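Local coordinates for protein inactive glucansucrase (Lactobacillus reuteri, PDB 5JBD) that is an inactive member of glycoside hydrolase family 70, large proteins built round a TIM-type barrel, and carries a bound calcium ion, at residues L506-Y516 and M547-G557; T534-S545 and S610-I620. One frame throughout, in Å; residues are numbered along the deposited sequence.

How the interactions relate
Both interactions lie in what is consistent with the beta-sandwich C domain of this family, their centres about 9 Å apart. Interaction 2 lies within a sheet, where strand 537-542 pairs with strand 612-618; interaction 1 joins that sheet, through strand 510-515, to strand 550-555 of the facing layer. Strands 510-515 and 537-542 are direct neighbours: Ser513 O and Val539 N approach to 2.8 Å, probably as a hydrogen bond, as do Arg515 N and Met537 O. Ile554 of interaction 1 also packs on Ala538 and Leu540 of interaction 2. The centres of interactions 1 and 2 lie about 40 and 36 Å from that of the chain, and none of the calcium-binding residues falls in their segments.

Interaction 1 of 2, residues L506-Y516 and M547-G557; sequences LNNNLLASVRY and MAQQSVAINMG
Asn507 ND2 has two partners across the contact, both through weak hydrogen bonds: Met547 SD (3.5 Å) and Gln550 OE1 (3.2 Å). The contact spans the two layers of an antiparallel beta sandwich, consistent with the C domain of this family, which here falls between barrel strands 460-464 and 652-654 in sequence. Strand 510-515 belongs to the large sheet, whereas strand 550-555 pairs with strand 596-605 opposite; the axes approach to 8.1 Å at 24°, far enough for side chains to fill the gap. The amide of Asn507 is steadied by an Asx turn, OD1 accepting from Asn509 N in the carbonyl plane. Gln550 in turn donates through NE2 to Ala548 O. Met547 stretches out with CG anti to its backbone N (chi1 -177°), then bends at chi3, and its sulfur also meets Leu510 CB. Further along, the filling is apolar. Leu506 crosses Ile554 at about a right angle, with CD1 meeting CD1 at 3.5 Å, while the same Leu506 methyl reaches Val552 CB. Ile554 uses both branches: CD1 rests on Ala512 CB at 3.8 Å, and CG2 meets Val514 CG2 at 3.6 Å. At the far end the Tyr516 ring turns an edge to the backbone, Met556 O lying in the ring plane 3.4 Å from CD1. Two waters bridge the segments here. One donates to both Arg515 O and Met556 O; the other links the Tyr516 hydroxyl, which is also hydrogen-bonded to Thr502 OG1, to the second segment by donating to Asn555 O at 2.9 Å.

Interaction 2 of 2, residues T534-S545 and S610-I620; sequences TSGMAVLVGNDS and SGYLGVWVPVI
Leu540 and Gly614 pair at the tight centre of this contact, where Leu540 N donates to Gly614 O at 2.7 Å and almost straight (176°). Ala538 with Trp616 and Gly542 with Tyr612 form the other two hydrogen-bonded pairs, making six backbone bonds in all. The side chains meet at ordinary van der Waals distance. A chi1 of -177° lays the Tyr612 ring along the strand pair, its edge toward Leu540 CB, 4.0 Å from CE2. Gly614 has no side chain beside the hydroxyl end of that ring, which bonds weakly to Asp570. These strands, 537-542 and 612-618, are inner members of the large antiparallel sheet of the beta sandwich, with 510-515 beyond one and 564-571 beyond the other. Leu540, Tyr612 and Trp616 face the second layer, touching strand 596-605. On the reverse face Met537 runs side by side with Val617, CE 3.7 Å from CG1, and both reach helix 483-496. Val541 and Leu613 likewise lie alongside each other, CG2 meeting CD1 at 4.0 Å. The regular pairing stops at Ala538 and Trp616. Beyond it Pro618 CD sits 3.2 Å from Gly536 O, a buried carbonyl with no hydrogen-bonding partner in the model. This end finishes in a partly exposed side-chain contact: Thr534 CB meets Ile620 CG2 at 3.7 Å, while the threonine hydroxyl turns to Gln624. At the other end partly exposed Ser545 sets its CB 3.8 Å from Ser610 OG; the hydroxyl of that buried serine is hydrogen-bonded to Arg359.

Interaction 1 of 2, residues L506-Y516 and M547-G557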
loop_
_atom_site.group_PDB
_atom_site.type_symbol
_atom_site.label_atom_id
_atom_site.label_comp_id
_atom_site.label_asym_id
_atom_site.label_seq_id
_atom_site.Cartn_x
_atom_site.Cartn_y
_atom_site.Cartn_z
ATOM N N LEU A 506 -6.163 34.186 -19.073
ATOM C CA LEU A 506 -5.699 35.261 -19.962
ATOM C C LEU A 506 -6.212 35.076 -21.387
ATOM O O LEU A 506 -6.386 36.042 -22.114
ATOM C CB LEU A 506 -4.169 35.347 -19.948
ATOM C CG LEU A 506 -3.542 35.602 -18.572
ATOM C CD1 LEU A 506 -2.035 35.420 -18.655
ATOM C CD2 LEU A 506 -3.901 36.975 -17.995
ATOM N N ASN A 507 -6.412 33.829 -21.792
ATOM C CA ASN A 507 -7.154 33.497 -23.007
ATOM C C ASN A 507 -7.760 32.136 -22.736
ATOM O O ASN A 507 -7.661 31.674 -21.611
ATOM C CB ASN A 507 -6.256 33.560 -24.271
ATOM C CG ASN A 507 -5.109 32.547 -24.252
ATOM O OD1 ASN A 507 -5.280 31.396 -23.850
ATOM N ND2 ASN A 507 -3.931 32.980 -24.700
ATOM N N ASN A 508 -8.356 31.470 -23.724
ATOM C CA ASN A 508 -9.098 30.237 -23.432
ATOM C C ASN A 508 -8.225 29.074 -22.937
ATOM O O ASN A 508 -8.745 28.166 -22.289
ATOM C CB ASN A 508 -9.937 29.775 -24.636
ATOM C CG ASN A 508 -11.027 28.762 -24.250
ATOM O OD1 ASN A 508 -11.650 28.860 -23.177
ATOM N ND2 ASN A 508 -11.230 27.757 -25.106
ATOM N N ASN A 509 -6.918 29.119 -23.211
ATOM C CA ASN A 509 -6.011 28.034 -22.837
ATOM C C ASN A 509 -4.797 28.451 -22.006
ATOM O O ASN A 509 -3.864 27.667 -21.870
ATOM C CB ASN A 509 -5.546 27.315 -24.110
ATOM C CG ASN A 509 -6.708 26.864 -24.967
ATOM O OD1 ASN A 509 -7.558 26.098 -24.524
ATOM N ND2 ASN A 509 -6.785 27.384 -26.175
ATOM N N LEU A 510 -4.827 29.641 -21.402
ATOM C CA LEU A 510 -3.683 30.161 -20.650
ATOM C C LEU A 510 -4.174 30.869 -19.399
ATOM O O LEU A 510 -5.096 31.680 -19.482
ATOM C CB LEU A 510 -2.900 31.140 -21.524
ATOM C CG LEU A 510 -1.698 31.895 -20.920
ATOM C CD1 LEU A 510 -0.485 30.983 -20.809
ATOM C CD2 LEU A 510 -1.368 33.090 -21.787
ATOM N N LEU A 511 -3.549 30.587 -18.249
ATOM C CA LEU A 511 -3.857 31.332 -17.037
ATOM C C LEU A 511 -2.630 31.864 -16.321
ATOM O O LEU A 511 -1.506 31.399 -16.557
ATOM C CB LEU A 511 -4.730 30.492 -16.114
ATOM C CG LEU A 511 -4.174 29.304 -15.330
ATOM C CD1 LEU A 511 -3.256 29.724 -14.182
ATOM C CD2 LEU A 511 -5.347 28.506 -14.780
ATOM N N ALA A 512 -2.877 32.847 -15.455
ATOM C CA ALA A 512 -1.895 33.420 -14.535
ATOM C C ALA A 512 -2.339 33.115 -13.112
ATOM O O ALA A 512 -3.501 33.385 -12.739
ATOM C CB ALA A 512 -1.772 34.923 -14.751
ATOM N N SER A 513 -1.450 32.479 -12.351
ATOM C CA SER A 513 -1.655 32.203 -10.926
ATOM C C SER A 513 -0.675 33.080 -10.167
ATOM O O SER A 513 0.531 32.934 -10.332
ATOM C CB SER A 513 -1.410 30.733 -10.613
ATOM O OG SER A 513 -1.721 30.466 -9.260
ATOM N N VAL A 514 -1.217 34.017 -9.384
ATOM C CA VAL A 514 -0.434 35.058 -8.735
ATOM C C VAL A 514 -0.558 34.916 -7.224
ATOM O O VAL A 514 -1.679 34.778 -6.716
ATOM C CB VAL A 514 -0.916 36.464 -9.155
ATOM C CG1 VAL A 514 -0.265 37.554 -8.309
ATOM C CG2 VAL A 514 -0.590 36.709 -10.636
ATOM N N ARG A 515 0.576 34.974 -6.528
ATOM C CA ARG A 515 0.602 35.137 -5.071
ATOM C C ARG A 515 1.066 36.545 -4.732
ATOM O O ARG A 515 2.026 37.041 -5.322
ATOM C CB ARG A 515 1.495 34.066 -4.423
ATOM C CG ARG A 515 1.034 32.624 -4.673
ATOM C CD ARG A 515 -0.351 32.331 -4.094
ATOM N NE ARG A 515 -0.382 32.473 -2.635
ATOM C CZ ARG A 515 0.077 31.573 -1.759
ATOM N NH1 ARG A 515 0.617 30.430 -2.170
ATOM N NH2 ARG A 515 0.001 31.825 -0.444
ATOM N N TYR A 516 0.369 37.207 -3.812
ATOM C CA TYR A 516 0.595 38.648 -3.587
ATOM C C TYR A 516 1.738 38.963 -2.624
ATOM O O TYR A 516 2.195 40.104 -2.591
ATOM C CB TYR A 516 -0.701 39.350 -3.137
ATOM C CG TYR A 516 -1.770 39.301 -4.198
ATOM C CD1 TYR A 516 -1.632 40.030 -5.379
ATOM C CD2 TYR A 516 -2.901 38.520 -4.045
ATOM C CE1 TYR A 516 -2.580 39.963 -6.392
ATOM C CE2 TYR A 516 -3.882 38.477 -5.038
ATOM C CZ TYR A 516 -3.710 39.197 -6.210
ATOM O OH TYR A 516 -4.663 39.158 -7.208
ATOM N N MET A 547 -0.688 27.649 -29.443
ATOM C CA MET A 547 -1.150 28.977 -29.042
ATOM C C MET A 547 -0.397 30.060 -29.796
ATOM O O MET A 547 0.832 30.040 -29.860
ATOM C CB MET A 547 -0.988 29.178 -27.525
ATOM C CG MET A 547 -1.518 30.503 -26.989
ATOM S SD MET A 547 -1.334 30.639 -25.203
ATOM C CE MET A 547 0.435 30.935 -25.096
ATOM N N ALA A 548 -1.145 30.997 -30.384
ATOM C CA ALA A 548 -0.547 32.094 -31.141
ATOM C C ALA A 548 0.230 33.018 -30.206
ATOM O O ALA A 548 -0.139 33.196 -29.039
ATOM C CB ALA A 548 -1.625 32.886 -31.894
ATOM N N GLN A 549 1.317 33.592 -30.719
ATOM C CA GLN A 549 2.108 34.539 -29.939
ATOM C C GLN A 549 1.285 35.787 -29.657
ATOM O O GLN A 549 0.557 36.270 -30.539
ATOM C CB GLN A 549 3.425 34.899 -30.637
ATOM C CG GLN A 549 4.296 35.882 -29.860
ATOM C CD GLN A 549 5.699 35.985 -30.441
ATOM O OE1 GLN A 549 5.900 36.548 -31.517
ATOM N NE2 GLN A 549 6.676 35.465 -29.717
ATOM N N GLN A 550 1.425 36.301 -28.434
ATOM C CA GLN A 550 0.672 37.464 -27.964
ATOM C C GLN A 550 1.276 38.063 -26.710
ATOM O O GLN A 550 2.069 37.415 -26.018
ATOM C CB GLN A 550 -0.778 37.072 -27.663
ATOM C CG GLN A 550 -0.956 36.159 -26.438
ATOM C CD GLN A 550 -2.278 35.425 -26.469
ATOM O OE1 GLN A 550 -3.259 35.886 -25.894
ATOM N NE2 GLN A 550 -2.327 34.307 -27.195
ATOM N N SER A 551 0.855 39.283 -26.407
ATOM C CA SER A 551 1.184 39.951 -25.156
ATOM C C SER A 551 0.050 39.716 -24.142
ATOM O O SER A 551 -1.103 39.610 -24.540
ATOM C CB SER A 551 1.364 41.438 -25.408
ATOM O OG SER A 551 1.774 42.105 -24.233
ATOM N N VAL A 552 0.400 39.597 -22.857
ATOM C CA VAL A 552 -0.578 39.439 -21.777
ATOM C C VAL A 552 -0.232 40.366 -20.621
ATOM O O VAL A 552 0.934 40.696 -20.423
ATOM C CB VAL A 552 -0.654 37.986 -21.261
ATOM C CG1 VAL A 552 -1.167 37.068 -22.364
ATOM C CG2 VAL A 552 0.698 37.492 -20.760
ATOM N N ALA A 553 -1.252 40.740 -19.842
ATOM C CA ALA A 553 -1.099 41.660 -18.720
ATOM C C ALA A 553 -1.407 40.910 -17.418
ATOM O O ALA A 553 -2.533 40.454 -17.234
ATOM C CB ALA A 553 -2.045 42.839 -18.885
ATOM N N ILE A 554 -0.403 40.782 -16.547
ATOM C CA ILE A 554 -0.528 40.065 -15.264
ATOM C C ILE A 554 -0.676 41.067 -14.124
ATOM O O ILE A 554 0.141 41.964 -13.988
ATOM C CB ILE A 554 0.729 39.206 -14.952
ATOM C CG1 ILE A 554 1.174 38.402 -16.175
ATOM C CG2 ILE A 554 0.481 38.298 -13.742
ATOM C CD1 ILE A 554 0.079 37.583 -16.820
ATOM N N ASN A 555 -1.699 40.909 -13.295
ATOM C CA ASN A 555 -1.866 41.782 -12.145
ATOM C C ASN A 555 -1.086 41.258 -10.935
ATOM O O ASN A 555 -1.543 40.342 -10.242
ATOM C CB ASN A 555 -3.337 41.949 -11.776
ATOM C CG ASN A 555 -3.534 42.945 -10.647
ATOM O OD1 ASN A 555 -2.607 43.685 -10.298
ATOM N ND2 ASN A 555 -4.743 43.007 -10.101
ATOM N N MET A 556 0.060 41.878 -10.657
ATOM C CA MET A 556 0.881 41.524 -9.492
ATOM C C MET A 556 0.345 42.104 -8.175
ATOM O O MET A 556 0.747 41.655 -7.092
ATOM C CB MET A 556 2.333 41.967 -9.716
ATOM C CG MET A 556 2.947 41.491 -11.034
ATOM S SD MET A 556 2.903 39.696 -11.264
ATOM C CE MET A 556 4.055 39.182 -10.003
ATOM N N GLY A 557 -0.531 43.102 -8.270
ATOM C CA GLY A 557 -1.148 43.741 -7.114
ATOM C C GLY A 557 -0.609 45.126 -6.810
ATOM O O GLY A 557 0.502 45.478 -7.215
HETATM O O HOH W 1 2.583 39.429 -6.658
HETATM O O HOH W 2 -3.769 38.581 -9.900
#

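Interaction 2 of 2, residues T534-S545 and S610-I620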
loop_
_atom_site.group_PDB
_atom_site.type_symbol
_atom_site.label_atom_id
_atom_site.label_comp_id
_atom_site.label_asym_id
_atom_site.label_seq_id
_atom_site.Cartn_x
_atom_site.Cartn_y
_atom_site.Cartn_z
ATOM N N THR A 534 8.880 42.550 -1.349
ATOM C CA THR A 534 9.840 41.719 -2.086
ATOM C C THR A 534 9.430 40.239 -2.174
ATOM O O THR A 534 10.254 39.389 -2.521
ATOM C CB THR A 534 11.248 41.841 -1.455
ATOM O OG1 THR A 534 11.168 41.550 -0.054
ATOM C CG2 THR A 534 11.814 43.242 -1.655
ATOM N N SER A 535 8.164 39.921 -1.889
ATOM C CA SER A 535 7.667 38.549 -2.025
ATOM C C SER A 535 6.431 38.503 -2.938
ATOM O O SER A 535 5.980 39.541 -3.444
ATOM C CB SER A 535 7.400 37.934 -0.640
ATOM O OG SER A 535 6.444 38.678 0.088
ATOM N N GLY A 536 5.919 37.297 -3.179
ATOM C CA GLY A 536 4.909 37.051 -4.205
ATOM C C GLY A 536 5.521 36.420 -5.455
ATOM O O GLY A 536 6.737 36.312 -5.591
ATOM N N MET A 537 4.657 35.999 -6.371
ATOM C CA MET A 537 5.069 35.231 -7.560
ATOM C C MET A 537 3.948 35.266 -8.603
ATOM O O MET A 537 2.771 35.343 -8.258
ATOM C CB MET A 537 5.403 33.768 -7.160
ATOM C CG MET A 537 5.806 32.822 -8.302
ATOM S SD MET A 537 6.055 31.091 -7.804
ATOM C CE MET A 537 7.718 31.170 -7.153
ATOM N N ALA A 538 4.338 35.220 -9.877
ATOM C CA ALA A 538 3.410 34.974 -10.981
ATOM C C ALA A 538 3.834 33.704 -11.698
ATOM O O ALA A 538 4.989 33.562 -12.096
ATOM C CB ALA A 538 3.403 36.147 -11.947
ATOM N N VAL A 539 2.887 32.780 -11.847
ATOM C CA VAL A 539 3.068 31.553 -12.604
ATOM C C VAL A 539 2.119 31.575 -13.820
ATOM O O VAL A 539 0.905 31.676 -13.662
ATOM C CB VAL A 539 2.769 30.335 -11.714
ATOM C CG1 VAL A 539 2.778 29.039 -12.523
ATOM C CG2 VAL A 539 3.775 30.270 -10.575
ATOM N N LEU A 540 2.690 31.475 -15.014
ATOM C CA LEU A 540 1.939 31.484 -16.277
ATOM C C LEU A 540 1.975 30.091 -16.866
ATOM O O LEU A 540 3.053 29.581 -17.156
ATOM C CB LEU A 540 2.543 32.484 -17.266
ATOM C CG LEU A 540 2.023 33.914 -17.209
ATOM C CD1 LEU A 540 2.075 34.481 -15.803
ATOM C CD2 LEU A 540 2.788 34.802 -18.179
ATOM N N VAL A 541 0.804 29.489 -17.064
ATOM C CA VAL A 541 0.704 28.155 -17.599
ATOM C C VAL A 541 -0.344 28.076 -18.703
ATOM O O VAL A 541 -1.499 28.455 -18.489
ATOM C CB VAL A 541 0.343 27.161 -16.484
ATOM C CG1 VAL A 541 0.103 25.769 -17.059
ATOM C CG2 VAL A 541 1.448 27.141 -15.442
ATOM N N GLY A 542 0.073 27.566 -19.872
ATOM C CA GLY A 542 -0.824 27.281 -21.006
ATOM C C GLY A 542 -0.723 25.832 -21.441
ATOM O O GLY A 542 0.330 25.217 -21.270
ATOM N N ASN A 543 -1.823 25.266 -21.945
ATOM C CA ASN A 543 -1.856 23.851 -22.345
ATOM C C ASN A 543 -2.188 23.646 -23.835
ATOM O O ASN A 543 -2.617 22.560 -24.229
ATOM C CB ASN A 543 -2.825 23.052 -21.456
ATOM C CG ASN A 543 -4.294 23.344 -21.741
ATOM O OD1 ASN A 543 -4.632 24.318 -22.402
ATOM N ND2 ASN A 543 -5.174 22.468 -21.245
ATOM N N ASP A 544 -1.994 24.679 -24.648
ATOM C CA ASP A 544 -2.191 24.592 -26.108
ATOM C C ASP A 544 -0.847 24.860 -26.782
ATOM O O ASP A 544 -0.361 25.993 -26.812
ATOM C CB ASP A 544 -3.271 25.583 -26.580
ATOM C CG ASP A 544 -3.398 25.663 -28.106
ATOM O OD1 ASP A 544 -2.886 24.787 -28.833
ATOM O OD2 ASP A 544 -4.026 26.619 -28.578
ATOM N N SER A 545 -0.258 23.796 -27.329
ATOM C CA SER A 545 1.067 23.854 -27.940
ATOM C C SER A 545 1.117 24.652 -29.250
ATOM O O SER A 545 2.201 24.967 -29.726
ATOM C CB SER A 545 1.583 22.427 -28.172
ATOM O OG SER A 545 0.725 21.695 -29.040
ATOM N N SER A 610 4.419 21.540 -23.224
ATOM C CA SER A 610 3.446 21.403 -24.296
ATOM C C SER A 610 2.345 22.431 -24.040
ATOM O O SER A 610 1.341 22.138 -23.365
ATOM C CB SER A 610 2.888 19.990 -24.307
ATOM O OG SER A 610 2.010 19.797 -25.400
ATOM N N GLY A 611 2.556 23.622 -24.581
ATOM C CA GLY A 611 1.814 24.825 -24.198
ATOM C C GLY A 611 2.799 25.926 -23.827
ATOM O O GLY A 611 3.650 26.291 -24.644
ATOM N N TYR A 612 2.717 26.422 -22.596
ATOM C CA TYR A 612 3.643 27.460 -22.128
ATOM C C TYR A 612 3.875 27.362 -20.636
ATOM O O TYR A 612 2.954 27.007 -19.887
ATOM C CB TYR A 612 3.104 28.854 -22.461
ATOM C CG TYR A 612 4.053 29.989 -22.061
ATOM C CD1 TYR A 612 5.192 30.278 -22.817
ATOM C CD2 TYR A 612 3.827 30.744 -20.897
ATOM C CE1 TYR A 612 6.071 31.290 -22.441
ATOM C CE2 TYR A 612 4.697 31.757 -20.515
ATOM C CZ TYR A 612 5.812 32.034 -21.293
ATOM O OH TYR A 612 6.671 33.050 -20.915
ATOM N N LEU A 613 5.092 27.719 -20.205
ATOM C CA LEU A 613 5.422 27.897 -18.784
ATOM C C LEU A 613 6.268 29.146 -18.595
ATOM O O LEU A 613 7.288 29.324 -19.277
ATOM C CB LEU A 613 6.168 26.670 -18.208
ATOM C CG LEU A 613 6.604 26.776 -16.729
ATOM C CD1 LEU A 613 5.409 27.026 -15.798
ATOM C CD2 LEU A 613 7.380 25.541 -16.298
ATOM N N GLY A 614 5.848 30.010 -17.668
ATOM C CA GLY A 614 6.656 31.154 -17.247
ATOM C C GLY A 614 6.503 31.409 -15.756
ATOM O O GLY A 614 5.404 31.284 -15.229
ATOM N N VAL A 615 7.586 31.792 -15.082
ATOM C CA VAL A 615 7.533 32.137 -13.661
ATOM C C VAL A 615 8.342 33.402 -13.357
ATOM O O VAL A 615 9.528 33.502 -13.763
ATOM C CB VAL A 615 8.034 30.966 -12.788
ATOM C CG1 VAL A 615 7.847 31.296 -11.301
ATOM C CG2 VAL A 615 7.301 29.689 -13.162
ATOM N N TRP A 616 7.716 34.339 -12.639
ATOM C CA TRP A 616 8.323 35.640 -12.289
ATOM C C TRP A 616 8.344 35.840 -10.784
ATOM O O TRP A 616 7.334 35.583 -10.118
ATOM C CB TRP A 616 7.538 36.799 -12.928
ATOM C CG TRP A 616 7.577 36.726 -14.427
ATOM C CD1 TRP A 616 6.706 36.076 -15.236
ATOM C CD2 TRP A 616 8.589 37.264 -15.275
ATOM N NE1 TRP A 616 7.094 36.193 -16.548
ATOM C CE2 TRP A 616 8.253 36.919 -16.600
ATOM C CE3 TRP A 616 9.759 38.011 -15.042
ATOM C CZ2 TRP A 616 9.036 37.293 -17.697
ATOM C CZ3 TRP A 616 10.542 38.389 -16.140
ATOM C CH2 TRP A 616 10.177 38.019 -17.448
ATOM N N VAL A 617 9.476 36.315 -10.261
ATOM C CA VAL A 617 9.612 36.656 -8.834
ATOM C C VAL A 617 10.311 38.002 -8.644
ATOM O O VAL A 617 11.096 38.408 -9.497
ATOM C CB VAL A 617 10.382 35.569 -8.031
ATOM C CG1 VAL A 617 9.609 34.261 -8.042
ATOM C CG2 VAL A 617 11.800 35.363 -8.549
ATOM N N PRO A 618 10.048 38.684 -7.522
ATOM C CA PRO A 618 10.761 39.940 -7.276
ATOM C C PRO A 618 12.295 39.821 -7.280
ATOM O O PRO A 618 12.845 38.823 -6.824
ATOM C CB PRO A 618 10.265 40.361 -5.883
ATOM C CG PRO A 618 8.911 39.724 -5.761
ATOM C CD PRO A 618 9.027 38.419 -6.486
ATOM N N VAL A 619 12.955 40.837 -7.826
ATOM C CA VAL A 619 14.401 41.010 -7.701
ATOM C C VAL A 619 14.687 41.301 -6.220
ATOM O O VAL A 619 14.034 42.163 -5.638
ATOM C CB VAL A 619 14.900 42.205 -8.560
ATOM C CG1 VAL A 619 16.359 42.547 -8.248
ATOM C CG2 VAL A 619 14.734 41.911 -10.052
ATOM N N ILE A 620 15.643 40.588 -5.633
ATOM C CA ILE A 620 16.058 40.796 -4.235
ATOM C C ILE A 620 17.572 40.702 -4.054
ATOM O O ILE A 620 18.282 40.193 -4.928
ATOM C CB ILE A 620 15.418 39.755 -3.293
ATOM C CG1 ILE A 620 15.759 38.322 -3.737
ATOM C CG2 ILE A 620 13.917 39.950 -3.243
ATOM C CD1 ILE A 620 15.453 37.266 -2.692
#